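Putative electron transport related protein (Corynebacterium diphtheriae, PDB 4PQ1) is a thioredoxin-fold, DsbF-like protein that probably acts as a thiol-disulfide oxidoreductase, exchanging disulfides through a CxxC motif. Local coordinates at residues R28-T33 against S105-P110; N50-W55 against N90-F95. One frame throughout, in Å; residues are numbered along the deposited sequence.

Contact 1: residues R28-T33 against S105-P110; sequences RGEGLT and SIYDPP
The Y107 ring meets L32 CD1 and E30 OE2, which come up obliquely on the same side of it, at Y107 CD1 (3.8 Å) and Y107 CD2 (3.9 Å) respectively, while P109 CD lies over its opposite face. E30 and Y107 run side by side in the same direction, with carboxylate and ring planes 48° apart. The contact joins the 105-107 edge strand of the thioredoxin-fold sheet to the 28-30 strand of a separate two-stranded hairpin. The strand axes are turned 67° from each other, and only a single beta bridge forms, G31 with I106. Y107 N donates to E30 O at 2.7 Å in a nearly straight bond, and L32 N reaches S105 O at 2.9 Å, tilted from the carbonyl plane. Beyond the bridge, I106 CG2 rests over the backbone of G29, and a water accepts from both T33 N and S105 N.

The polar ends have partners of their own: E30 makes a salt bridge with K89, and Y107 OH bonds D86 O. L32 has its CG anti to the backbone N (chi1 178°); from there CD1 goes to the Y107 ring and L32 CD2 to S105 CB, 4.0 Å away.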
loop_
_atom_site.group_PDB
_atom_site.type_symbol
_atom_site.label_atom_id
_atom_site.label_comp_id
_atom_site.label_asym_id
_atom_site.label_seq_id
_atom_site.Cartn_x
_atom_site.Cartn_y
_atom_site.Cartn_z
ATOM N N ARG A 28 7.141 -0.848 9.857
ATOM C CA ARG A 28 6.446 -0.635 11.120
ATOM C C ARG A 28 6.337 0.872 11.310
ATOM O O ARG A 28 7.146 1.611 10.741
ATOM C CB ARG A 28 7.200 -1.296 12.281
ATOM C CG ARG A 28 6.327 -1.662 13.477
ATOM C CD ARG A 28 6.869 -2.899 14.221
ATOM N NE ARG A 28 5.940 -3.361 15.261
ATOM C CZ ARG A 28 6.159 -4.388 16.084
ATOM N NH1 ARG A 28 7.281 -5.100 15.993
ATOM N NH2 ARG A 28 5.239 -4.715 16.988
ATOM N N GLY A 29 5.347 1.334 12.076
ATOM C CA GLY A 29 5.211 2.763 12.343
ATOM C C GLY A 29 4.011 3.208 13.170
ATOM O O GLY A 29 3.158 2.404 13.560
ATOM N N GLU A 30 3.954 4.507 13.450
ATOM C CA GLU A 30 2.805 5.088 14.138
ATOM C C GLU A 30 1.562 4.886 13.272
ATOM O O GLU A 30 1.578 5.161 12.071
ATOM C CB GLU A 30 3.033 6.583 14.434
ATOM C CG GLU A 30 1.848 7.261 15.122
ATOM C CD GLU A 30 1.932 8.793 15.145
ATOM O OE1 GLU A 30 3.057 9.337 15.114
ATOM O OE2 GLU A 30 0.865 9.456 15.204
ATOM N N GLY A 31 0.483 4.401 13.869
ATOM C CA GLY A 31 -0.740 4.221 13.116
ATOM C C GLY A 31 -1.509 5.520 12.980
ATOM O O GLY A 31 -1.241 6.487 13.687
ATOM N N LEU A 32 -2.464 5.544 12.063
ATOM C CA LEU A 32 -3.292 6.726 11.858
ATOM C C LEU A 32 -4.495 6.674 12.778
ATOM O O LEU A 32 -4.984 7.702 13.243
ATOM C CB LEU A 32 -3.736 6.820 10.399
ATOM C CG LEU A 32 -4.653 7.973 9.998
ATOM C CD1 LEU A 32 -3.927 9.305 10.125
ATOM C CD2 LEU A 32 -5.141 7.726 8.570
ATOM N N THR A 33 -4.965 5.463 13.046
ATOM C CA THR A 33 -6.092 5.259 13.949
ATOM C C THR A 33 -5.767 4.210 15.005
ATOM O O THR A 33 -6.662 3.614 15.594
ATOM C CB THR A 33 -7.359 4.842 13.186
ATOM O OG1 THR A 33 -7.068 3.697 12.371
ATOM C CG2 THR A 33 -7.868 5.999 12.304
ATOM N N SER A 105 -3.676 2.342 8.638
ATOM C CA SER A 105 -2.706 3.126 7.885
ATOM C C SER A 105 -1.522 3.453 8.771
ATOM O O SER A 105 -1.682 3.734 9.956
ATOM C CB SER A 105 -3.319 4.429 7.347
ATOM O OG SER A 105 -4.050 4.223 6.148
ATOM N N ILE A 106 -0.329 3.398 8.196
ATOM C CA ILE A 106 0.832 3.957 8.858
ATOM C C ILE A 106 0.851 5.462 8.640
ATOM O O ILE A 106 0.752 5.932 7.503
ATOM C CB ILE A 106 2.129 3.333 8.338
ATOM C CG1 ILE A 106 2.148 1.840 8.669
ATOM C CG2 ILE A 106 3.330 4.058 8.915
ATOM C CD1 ILE A 106 3.411 1.170 8.256
ATOM N N TYR A 107 0.962 6.227 9.720
ATOM C CA TYR A 107 1.055 7.677 9.580
ATOM C C TYR A 107 2.492 8.104 9.312
ATOM O O TYR A 107 3.340 8.097 10.206
ATOM C CB TYR A 107 0.500 8.377 10.825
ATOM C CG TYR A 107 0.487 9.879 10.706
ATOM C CD1 TYR A 107 -0.350 10.512 9.800
ATOM C CD2 TYR A 107 1.316 10.669 11.502
ATOM C CE1 TYR A 107 -0.363 11.893 9.686
ATOM C CE2 TYR A 107 1.312 12.032 11.391
ATOM C CZ TYR A 107 0.471 12.642 10.483
ATOM O OH TYR A 107 0.462 14.010 10.371
ATOM N N ASP A 108 2.764 8.504 8.075
ATOM C CA ASP A 108 4.141 8.725 7.653
ATOM C C ASP A 108 4.211 9.974 6.774
ATOM O O ASP A 108 4.376 9.871 5.559
ATOM C CB ASP A 108 4.660 7.447 6.925
ATOM C CG ASP A 108 6.071 7.586 6.353
ATOM O OD1 ASP A 108 6.825 8.516 6.723
ATOM O OD2 ASP A 108 6.434 6.728 5.513
ATOM N N PRO A 109 4.081 11.168 7.390
ATOM C CA PRO A 109 4.000 12.398 6.581
ATOM C C PRO A 109 5.141 12.574 5.560
ATOM O O PRO A 109 4.855 13.036 4.454
ATOM C CB PRO A 109 4.039 13.516 7.629
ATOM C CG PRO A 109 3.505 12.883 8.873
ATOM C CD PRO A 109 3.969 11.443 8.834
ATOM N N PRO A 110 6.397 12.213 5.902
ATOM C CA PRO A 110 7.407 12.499 4.878
ATOM C C PRO A 110 7.743 11.278 4.010
ATOM O O PRO A 110 8.695 11.316 3.234
ATOM C CB PRO A 110 8.616 12.919 5.705
ATOM C CG PRO A 110 8.503 12.081 6.941
ATOM C CD PRO A 110 7.020 11.895 7.202
HETATM O O HOH W 1 -4.385 2.839 11.556
#

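Contact 2: residues N50-W55 against N90-F95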
loop_
_atom_site.group_PDB
_atom_site.type_symbol
_atom_site.label_atom_id
_atom_site.label_comp_id
_atom_site.label_asym_id
_atom_site.label_seq_id
_atom_site.Cartn_x
_atom_site.Cartn_y
_atom_site.Cartn_z
ATOM N N ASN A 50 -0.680 0.849 0.136
ATOM C CA ASN A 50 -1.176 1.980 -0.626
ATOM C C ASN A 50 -0.772 3.284 0.030
ATOM O O ASN A 50 -1.121 3.549 1.186
ATOM C CB ASN A 50 -2.697 1.899 -0.768
ATOM C CG ASN A 50 -3.280 3.107 -1.453
ATOM O OD1 ASN A 50 -3.878 3.952 -0.801
ATOM N ND2 ASN A 50 -3.098 3.208 -2.769
ATOM N N ALA A 51 0.014 4.071 -0.700
ATOM C CA ALA A 51 0.401 5.406 -0.255
ATOM C C ALA A 51 -0.668 6.403 -0.682
ATOM O O ALA A 51 -1.051 6.454 -1.858
ATOM C CB ALA A 51 1.747 5.794 -0.820
ATOM N N TRP A 52 -1.151 7.188 0.274
ATOM C CA TRP A 52 -2.303 8.042 0.044
ATOM C C TRP A 52 -2.243 9.270 0.942
ATOM O O TRP A 52 -1.430 9.331 1.863
ATOM C CB TRP A 52 -3.596 7.268 0.311
ATOM C CG TRP A 52 -3.829 6.968 1.785
ATOM C CD1 TRP A 52 -3.330 5.916 2.502
ATOM C CD2 TRP A 52 -4.618 7.740 2.707
ATOM N NE1 TRP A 52 -3.767 5.981 3.814
ATOM C CE2 TRP A 52 -4.557 7.094 3.962
ATOM C CE3 TRP A 52 -5.384 8.901 2.589
ATOM C CZ2 TRP A 52 -5.219 7.587 5.095
ATOM C CZ3 TRP A 52 -6.044 9.393 3.721
ATOM C CH2 TRP A 52 -5.960 8.730 4.953
ATOM N N GLY A 53 -3.110 10.242 0.664
ATOM C CA GLY A 53 -3.292 11.402 1.525
ATOM C C GLY A 53 -4.671 11.930 1.191
ATOM O O GLY A 53 -5.094 11.824 0.040
ATOM N N GLN A 54 -5.388 12.474 2.172
ATOM C CA GLN A 54 -6.729 13.011 1.909
ATOM C C GLN A 54 -6.694 14.219 0.973
ATOM O O GLN A 54 -7.708 14.564 0.375
ATOM C CB GLN A 54 -7.436 13.371 3.222
ATOM C CG GLN A 54 -6.703 14.375 4.087
ATOM C CD GLN A 54 -6.890 15.802 3.615
ATOM O OE1 GLN A 54 -8.013 16.240 3.350
ATOM N NE2 GLN A 54 -5.784 16.531 3.488
ATOM N N TRP A 55 -5.527 14.845 0.848
ATOM C CA TRP A 55 -5.330 16.034 0.013
ATOM C C TRP A 55 -5.248 15.674 -1.466
ATOM O O TRP A 55 -5.127 16.537 -2.339
ATOM C CB TRP A 55 -4.045 16.757 0.440
ATOM C CG TRP A 55 -2.915 15.786 0.545
ATOM C CD1 TRP A 55 -2.465 15.158 1.679
ATOM C CD2 TRP A 55 -2.125 15.283 -0.534
ATOM N NE1 TRP A 55 -1.423 14.319 1.368
ATOM C CE2 TRP A 55 -1.204 14.370 0.014
ATOM C CE3 TRP A 55 -2.101 15.521 -1.911
ATOM C CZ2 TRP A 55 -0.280 13.688 -0.771
ATOM C CZ3 TRP A 55 -1.181 14.850 -2.681
ATOM C CH2 TRP A 55 -0.284 13.942 -2.114
ATOM N N ASN A 90 -5.261 15.031 12.082
ATOM C CA ASN A 90 -6.681 14.925 12.413
ATOM C C ASN A 90 -7.587 14.897 11.197
ATOM O O ASN A 90 -8.666 14.320 11.241
ATOM C CB ASN A 90 -7.117 16.041 13.381
ATOM C CG ASN A 90 -6.814 17.439 12.889
ATOM O OD1 ASN A 90 -6.128 17.657 11.889
ATOM N ND2 ASN A 90 -7.309 18.416 13.641
ATOM N N ILE A 91 -7.136 15.469 10.095
ATOM C CA ILE A 91 -7.971 15.488 8.906
ATOM C C ILE A 91 -7.829 14.158 8.150
ATOM O O ILE A 91 -8.787 13.671 7.534
ATOM C CB ILE A 91 -7.618 16.706 8.024
ATOM C CG1 ILE A 91 -8.656 16.932 6.925
ATOM C CG2 ILE A 91 -6.223 16.592 7.481
ATOM C CD1 ILE A 91 -8.463 18.257 6.200
ATOM N N ALA A 92 -6.655 13.534 8.243
ATOM C CA ALA A 92 -6.467 12.206 7.676
ATOM C C ALA A 92 -7.343 11.203 8.421
ATOM O O ALA A 92 -8.022 10.389 7.803
ATOM C CB ALA A 92 -5.001 11.806 7.727
ATOM N N GLN A 93 -7.346 11.267 9.748
ATOM C CA GLN A 93 -8.229 10.411 10.537
ATOM C C GLN A 93 -9.704 10.649 10.225
ATOM O O GLN A 93 -10.494 9.701 10.163
ATOM C CB GLN A 93 -7.998 10.628 12.019
ATOM C CG GLN A 93 -6.578 10.480 12.444
ATOM C CD GLN A 93 -6.375 11.009 13.834
ATOM O OE1 GLN A 93 -6.897 12.075 14.191
ATOM N NE2 GLN A 93 -5.628 10.266 14.644
ATOM N N ASP A 94 -10.072 11.916 10.037
ATOM C CA ASP A 94 -11.445 12.275 9.700
ATOM C C ASP A 94 -11.856 11.634 8.383
ATOM O O ASP A 94 -12.969 11.139 8.243
ATOM C CB ASP A 94 -11.599 13.799 9.608
ATOM C CG ASP A 94 -11.738 14.471 10.978
ATOM O OD1 ASP A 94 -12.169 13.803 11.937
ATOM O OD2 ASP A 94 -11.419 15.678 11.097
ATOM N N PHE A 95 -10.950 11.666 7.411
ATOM C CA PHE A 95 -11.188 11.022 6.119
ATOM C C PHE A 95 -11.476 9.532 6.254
ATOM O O PHE A 95 -12.274 8.979 5.501
ATOM C CB PHE A 95 -9.992 11.228 5.188
ATOM C CG PHE A 95 -10.158 10.579 3.849
ATOM C CD1 PHE A 95 -10.841 11.230 2.832
ATOM C CD2 PHE A 95 -9.629 9.311 3.601
ATOM C CE1 PHE A 95 -11.004 10.639 1.596
ATOM C CE2 PHE A 95 -9.788 8.708 2.359
ATOM C CZ PHE A 95 -10.478 9.378 1.353
#
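The chain of 50-55 leaves strand 46-52 at W52 and passes through G53 and Q54 beside helix 89-98, where the nearest pair of CA atoms is Q54 and A92, 5.8 Å apart. In the helix D94 N bonds N90 O and F95 N bonds I91 O; I91 and F95 are thus one turn apart, and both lie along the loop together with A92. The meeting is made largely by side chains, and A92 O joins in at the edge of the W52 ring, near its plane and 3.9 Å from W52 CH2.

The W52 and F95 side chains come from opposite directions and overlap alongside one another, neither stacked nor edge-to-face. Their six-membered rings are inclined by 33° with centroids 5.5 Å apart, and the closest atoms are W52 CZ3 and F95 CD2, at 3.6 Å.

This is the turn between a central strand of the thioredoxin fold and its CxxC helix. C56 and C59, joined here as a disulfide, follow directly, and W52 also touches C59 while F95 reaches R60. The indole N-H is spoken for by S105 OG.

Q54 does the rest. Its CB sits 3.9 Å from both CB and CG of F95, and from there the chain bends at chi2 (80°) and crosses I91 at about a right angle. The amide meets I91 through CD and OE1, the latter 3.5 Å from I91 CD1, while Q54 NE2 lies 4.0 Å from I91 CG2. On the backbone of the same residue, Q54 N is held by D86 and Q54 O by R60.

Contact 2 is nested inside the loop closed by contact 1: the chain runs from 28-33 through 50-55 and 90-95 to 105-110, and helix 89-98 is directly followed by strand 105-107. Their centres are 10 Å apart, on the same side of the chain's centre, and strands 46-52 and 105-107 belong to the same mixed sheet, with 77-83 between them. The two patches touch: W52 and S105 join them, L32 O probably accepts from Q93 NE2, and L32 packs against W52 and A92. The hairpin strand, the sheet edge and the helix are thus joined to strand 46-52, which runs into the CxxC disulfide C56-C59.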